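PDB 3WKY: prophenoloxidase b from Marsupenaeus japonicus, which is the precursor of a type 3 copper phenoloxidase, which probably hydroxylates monophenols and oxidises o-diphenols to quinones once activated. Local coordinates for residues 196-208 and 218-230. Sequence-based numbering, arbitrary orientation.
Sequences NSFHWHWHLSNPY and RGELFYYMHHNLV. With CUO (Cu2-o2 cluster), chain J.
His199 and His203 of helix 193-205 and His226 of the antiparallel helix 218-239 bind the copper CU1 through their NE2 atoms, giving half of the type 3 dicopper centre in the hemocyanin-like copper domain. Phe222 O accepts the ND1 proton of His226 in the plane of the imidazole, which, with the copper at NE2, fixes the ring's rotation. Next to this site, Met225 runs between Phe198 and Trp202: its CB lies 3.7 Å from Trp202 NE1, CG meets Phe198 CZ at 3.6 Å, SD makes an oblique Met-aromatic contact with the Phe198 ring, 3.8 Å from CE2, and bends at chi2 (-78°) and chi3 fold CE back over the indole face, 3.5 Å from Trp202 CG. The same indole face receives the edge of His226, while Trp202 CH2 reaches the Phe222 backbone at CA. Where the first helix ends, Arg218 turns at chi3 (60°) and lays one guanidinium face against Tyr208 CA; Glu343 and Glu340 of helix 334-343 form salt bridges with its NH1 and NH2. A leucine at Arg218 would probably leave these two carboxylates without their cationic mate and the carbonyl of Asn206 without this donor. That bond, from Arg218 NH1 to Asn206 O, is 3.0 Å long and bent, the donor standing above the carbonyl plane.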
# COMPACT_ATOMS: atom_id res chain seq x y z
N ASN A 196 13.17 -37.58 1.38
CA ASN A 196 12.91 -37.09 2.72
C ASN A 196 13.68 -37.87 3.79
O ASN A 196 14.17 -37.28 4.75
CB ASN A 196 11.40 -37.08 3.01
CG ASN A 196 10.70 -35.91 2.35
OD1 ASN A 196 10.57 -34.84 2.96
ND2 ASN A 196 10.26 -36.10 1.11
N SER A 197 13.80 -39.18 3.61
CA SER A 197 14.61 -40.00 4.52
C SER A 197 16.10 -39.66 4.44
O SER A 197 16.78 -39.64 5.46
CB SER A 197 14.40 -41.49 4.24
OG SER A 197 13.06 -41.85 4.52
N PHE A 198 16.59 -39.42 3.23
CA PHE A 198 17.97 -38.98 3.05
C PHE A 198 18.23 -37.69 3.83
O PHE A 198 19.26 -37.53 4.48
CB PHE A 198 18.27 -38.79 1.56
CG PHE A 198 19.49 -37.94 1.30
CD1 PHE A 198 20.76 -38.42 1.57
CD2 PHE A 198 19.35 -36.66 0.77
CE1 PHE A 198 21.88 -37.64 1.32
CE2 PHE A 198 20.47 -35.87 0.51
CZ PHE A 198 21.74 -36.36 0.79
N HIS A 199 17.27 -36.77 3.78
CA HIS A 199 17.42 -35.53 4.51
C HIS A 199 17.54 -35.77 6.03
O HIS A 199 18.37 -35.16 6.71
CB HIS A 199 16.24 -34.62 4.18
CG HIS A 199 16.48 -33.20 4.55
ND1 HIS A 199 15.75 -32.56 5.53
CD2 HIS A 199 17.36 -32.29 4.08
CE1 HIS A 199 16.18 -31.32 5.65
NE2 HIS A 199 17.14 -31.13 4.76
N TRP A 200 16.69 -36.64 6.56
CA TRP A 200 16.80 -37.07 7.96
C TRP A 200 18.20 -37.66 8.25
O TRP A 200 18.88 -37.25 9.20
CB TRP A 200 15.69 -38.09 8.22
CG TRP A 200 15.76 -39.00 9.45
CD1 TRP A 200 16.43 -40.20 9.55
CD2 TRP A 200 15.04 -38.84 10.68
NE1 TRP A 200 16.19 -40.76 10.79
CE2 TRP A 200 15.34 -39.96 11.50
CE3 TRP A 200 14.17 -37.86 11.18
CZ2 TRP A 200 14.82 -40.11 12.79
CZ3 TRP A 200 13.64 -38.01 12.48
CH2 TRP A 200 13.97 -39.13 13.26
N HIS A 201 18.62 -38.60 7.42
CA HIS A 201 19.94 -39.21 7.59
C HIS A 201 21.06 -38.19 7.55
O HIS A 201 22.00 -38.25 8.37
CB HIS A 201 20.17 -40.32 6.57
CG HIS A 201 19.53 -41.61 6.97
ND1 HIS A 201 20.14 -42.49 7.85
CD2 HIS A 201 18.34 -42.17 6.64
CE1 HIS A 201 19.35 -43.54 8.03
NE2 HIS A 201 18.25 -43.37 7.31
N TRP A 202 20.99 -37.26 6.60
CA TRP A 202 22.06 -36.28 6.50
C TRP A 202 22.20 -35.50 7.79
O TRP A 202 23.31 -35.30 8.30
CB TRP A 202 21.87 -35.33 5.30
CG TRP A 202 23.13 -34.54 5.09
CD1 TRP A 202 24.19 -34.86 4.27
CD2 TRP A 202 23.52 -33.35 5.79
NE1 TRP A 202 25.19 -33.93 4.40
CE2 TRP A 202 24.80 -32.99 5.33
CE3 TRP A 202 22.90 -32.55 6.76
CZ2 TRP A 202 25.48 -31.86 5.81
CZ3 TRP A 202 23.57 -31.43 7.24
CH2 TRP A 202 24.85 -31.10 6.76
N HIS A 203 21.08 -35.05 8.34
CA HIS A 203 21.15 -34.22 9.52
C HIS A 203 21.46 -34.99 10.79
O HIS A 203 21.89 -34.40 11.78
CB HIS A 203 19.88 -33.40 9.68
CG HIS A 203 19.85 -32.21 8.78
ND1 HIS A 203 20.56 -31.07 9.05
CD2 HIS A 203 19.23 -32.01 7.60
CE1 HIS A 203 20.36 -30.19 8.07
NE2 HIS A 203 19.56 -30.75 7.19
N LEU A 204 21.24 -36.29 10.77
CA LEU A 204 21.56 -37.09 11.94
C LEU A 204 22.98 -37.65 11.85
O LEU A 204 23.58 -38.00 12.87
CB LEU A 204 20.50 -38.17 12.18
CG LEU A 204 19.19 -37.56 12.71
CD1 LEU A 204 18.08 -38.59 12.77
CD2 LEU A 204 19.40 -36.93 14.08
N SER A 205 23.52 -37.70 10.63
CA SER A 205 24.93 -38.02 10.43
C SER A 205 25.79 -36.79 10.68
O SER A 205 26.90 -36.88 11.20
CB SER A 205 25.15 -38.51 9.00
OG SER A 205 26.50 -38.91 8.81
N ASN A 206 25.27 -35.62 10.31
CA ASN A 206 26.01 -34.37 10.44
C ASN A 206 25.26 -33.29 11.21
O ASN A 206 25.06 -32.19 10.69
CB ASN A 206 26.35 -33.83 9.06
CG ASN A 206 27.25 -34.76 8.30
OD1 ASN A 206 28.42 -34.90 8.65
ND2 ASN A 206 26.70 -35.44 7.29
N PRO A 207 24.86 -33.58 12.46
CA PRO A 207 24.03 -32.60 13.17
C PRO A 207 24.83 -31.36 13.52
O PRO A 207 26.01 -31.43 13.87
CB PRO A 207 23.60 -33.34 14.43
CG PRO A 207 24.71 -34.36 14.67
CD PRO A 207 25.16 -34.77 13.29
N TYR A 208 24.17 -30.21 13.44
CA TYR A 208 24.83 -28.95 13.71
C TYR A 208 25.24 -28.84 15.18
O TYR A 208 26.07 -27.99 15.54
CB TYR A 208 23.93 -27.79 13.30
CG TYR A 208 22.60 -27.75 14.02
CD1 TYR A 208 22.48 -27.13 15.26
CD2 TYR A 208 21.45 -28.31 13.46
CE1 TYR A 208 21.27 -27.08 15.92
CE2 TYR A 208 20.23 -28.26 14.12
CZ TYR A 208 20.15 -27.65 15.35
OH TYR A 208 18.95 -27.58 16.03
N ARG A 218 32.28 -29.86 8.23
CA ARG A 218 30.84 -30.13 8.30
C ARG A 218 30.02 -28.95 7.76
O ARG A 218 28.96 -29.14 7.16
CB ARG A 218 30.41 -30.41 9.75
CG ARG A 218 29.05 -31.15 9.87
CD ARG A 218 28.44 -30.98 11.26
NE ARG A 218 28.24 -29.55 11.50
CZ ARG A 218 27.22 -28.85 11.00
NH1 ARG A 218 26.27 -29.46 10.31
NH2 ARG A 218 27.14 -27.55 11.23
N GLY A 219 30.51 -27.74 8.01
CA GLY A 219 29.86 -26.54 7.50
C GLY A 219 29.92 -26.49 5.99
O GLY A 219 28.96 -26.09 5.32
N GLU A 220 31.06 -26.91 5.43
CA GLU A 220 31.18 -26.98 3.99
C GLU A 220 30.27 -28.07 3.42
O GLU A 220 29.68 -27.90 2.34
CB GLU A 220 32.64 -27.21 3.59
CG GLU A 220 32.83 -27.34 2.10
CD GLU A 220 34.28 -27.52 1.74
OE1 GLU A 220 35.10 -27.66 2.69
OE2 GLU A 220 34.61 -27.50 0.52
N LEU A 221 30.15 -29.19 4.13
CA LEU A 221 29.29 -30.27 3.67
C LEU A 221 27.83 -29.84 3.72
O LEU A 221 27.04 -30.25 2.87
CB LEU A 221 29.50 -31.52 4.53
CG LEU A 221 28.98 -32.84 3.95
CD1 LEU A 221 29.82 -33.32 2.76
CD2 LEU A 221 28.94 -33.92 5.04
N PHE A 222 27.47 -29.05 4.73
CA PHE A 222 26.12 -28.46 4.79
C PHE A 222 25.85 -27.69 3.50
O PHE A 222 24.85 -27.94 2.81
CB PHE A 222 25.99 -27.56 6.01
CG PHE A 222 24.71 -26.77 6.03
CD1 PHE A 222 23.51 -27.41 6.29
CD2 PHE A 222 24.71 -25.41 5.78
CE1 PHE A 222 22.31 -26.69 6.30
CE2 PHE A 222 23.51 -24.67 5.80
CZ PHE A 222 22.32 -25.32 6.06
N TYR A 223 26.75 -26.78 3.15
CA TYR A 223 26.67 -26.09 1.86
C TYR A 223 26.54 -27.06 0.69
O TYR A 223 25.65 -26.91 -0.14
CB TYR A 223 27.90 -25.20 1.65
CG TYR A 223 28.27 -25.05 0.20
CD1 TYR A 223 27.47 -24.31 -0.68
CD2 TYR A 223 29.44 -25.63 -0.31
CE1 TYR A 223 27.82 -24.17 -2.03
CE2 TYR A 223 29.79 -25.50 -1.65
CZ TYR A 223 28.98 -24.76 -2.50
OH TYR A 223 29.33 -24.62 -3.83
N TYR A 224 27.44 -28.04 0.63
CA TYR A 224 27.59 -28.85 -0.57
C TYR A 224 26.39 -29.76 -0.81
O TYR A 224 25.91 -29.85 -1.94
CB TYR A 224 28.86 -29.69 -0.48
CG TYR A 224 29.21 -30.38 -1.78
CD1 TYR A 224 29.44 -29.64 -2.94
CD2 TYR A 224 29.34 -31.77 -1.85
CE1 TYR A 224 29.79 -30.27 -4.15
CE2 TYR A 224 29.69 -32.41 -3.05
CZ TYR A 224 29.91 -31.65 -4.19
OH TYR A 224 30.25 -32.28 -5.37
N MET A 225 25.90 -30.42 0.23
CA MET A 225 24.77 -31.31 0.03
C MET A 225 23.57 -30.48 -0.40
O MET A 225 22.85 -30.84 -1.34
CB MET A 225 24.47 -32.13 1.29
CG MET A 225 23.27 -33.09 1.11
SD MET A 225 21.63 -32.27 1.22
CE MET A 225 21.21 -32.61 2.92
N HIS A 226 23.32 -29.37 0.29
CA HIS A 226 22.15 -28.56 -0.04
C HIS A 226 22.25 -27.89 -1.39
O HIS A 226 21.23 -27.70 -2.07
CB HIS A 226 21.82 -27.58 1.08
CG HIS A 226 21.36 -28.27 2.32
ND1 HIS A 226 22.24 -28.73 3.28
CD2 HIS A 226 20.12 -28.63 2.72
CE1 HIS A 226 21.55 -29.33 4.24
NE2 HIS A 226 20.27 -29.29 3.92
N HIS A 227 23.46 -27.53 -1.80
CA HIS A 227 23.68 -26.99 -3.13
C HIS A 227 23.25 -28.01 -4.17
O HIS A 227 22.59 -27.68 -5.15
CB HIS A 227 25.16 -26.66 -3.37
CG HIS A 227 25.45 -26.38 -4.80
ND1 HIS A 227 25.01 -25.23 -5.43
CD2 HIS A 227 26.06 -27.12 -5.75
CE1 HIS A 227 25.37 -25.26 -6.70
NE2 HIS A 227 26.00 -26.40 -6.93
N ASN A 228 23.65 -29.25 -3.96
CA ASN A 228 23.30 -30.32 -4.89
C ASN A 228 21.81 -30.63 -4.87
O ASN A 228 21.21 -30.90 -5.92
CB ASN A 228 24.14 -31.56 -4.57
CG ASN A 228 25.49 -31.52 -5.23
OD1 ASN A 228 25.62 -31.97 -6.36
ND2 ASN A 228 26.49 -30.94 -4.55
N LEU A 229 21.21 -30.57 -3.69
CA LEU A 229 19.78 -30.75 -3.54
C LEU A 229 18.98 -29.67 -4.30
O LEU A 229 18.04 -29.99 -5.04
CB LEU A 229 19.44 -30.75 -2.04
CG LEU A 229 17.99 -30.87 -1.56
CD1 LEU A 229 17.28 -32.05 -2.22
CD2 LEU A 229 18.02 -31.04 -0.05
N VAL A 230 19.36 -28.41 -4.13
CA VAL A 230 18.74 -27.31 -4.88
C VAL A 230 18.98 -27.41 -6.39
O VAL A 230 18.06 -27.22 -7.19
CB VAL A 230 19.25 -25.95 -4.36
CG1 VAL A 230 18.75 -24.80 -5.26
CG2 VAL A 230 18.79 -25.73 -2.90
CU1 CUO J . 18.69 -29.70 5.36
CU2 CUO J . 17.35 -26.40 5.90
O1 CUO J . 18.41 -28.01 6.38
O2 CUO J . 16.88 -28.53 6.00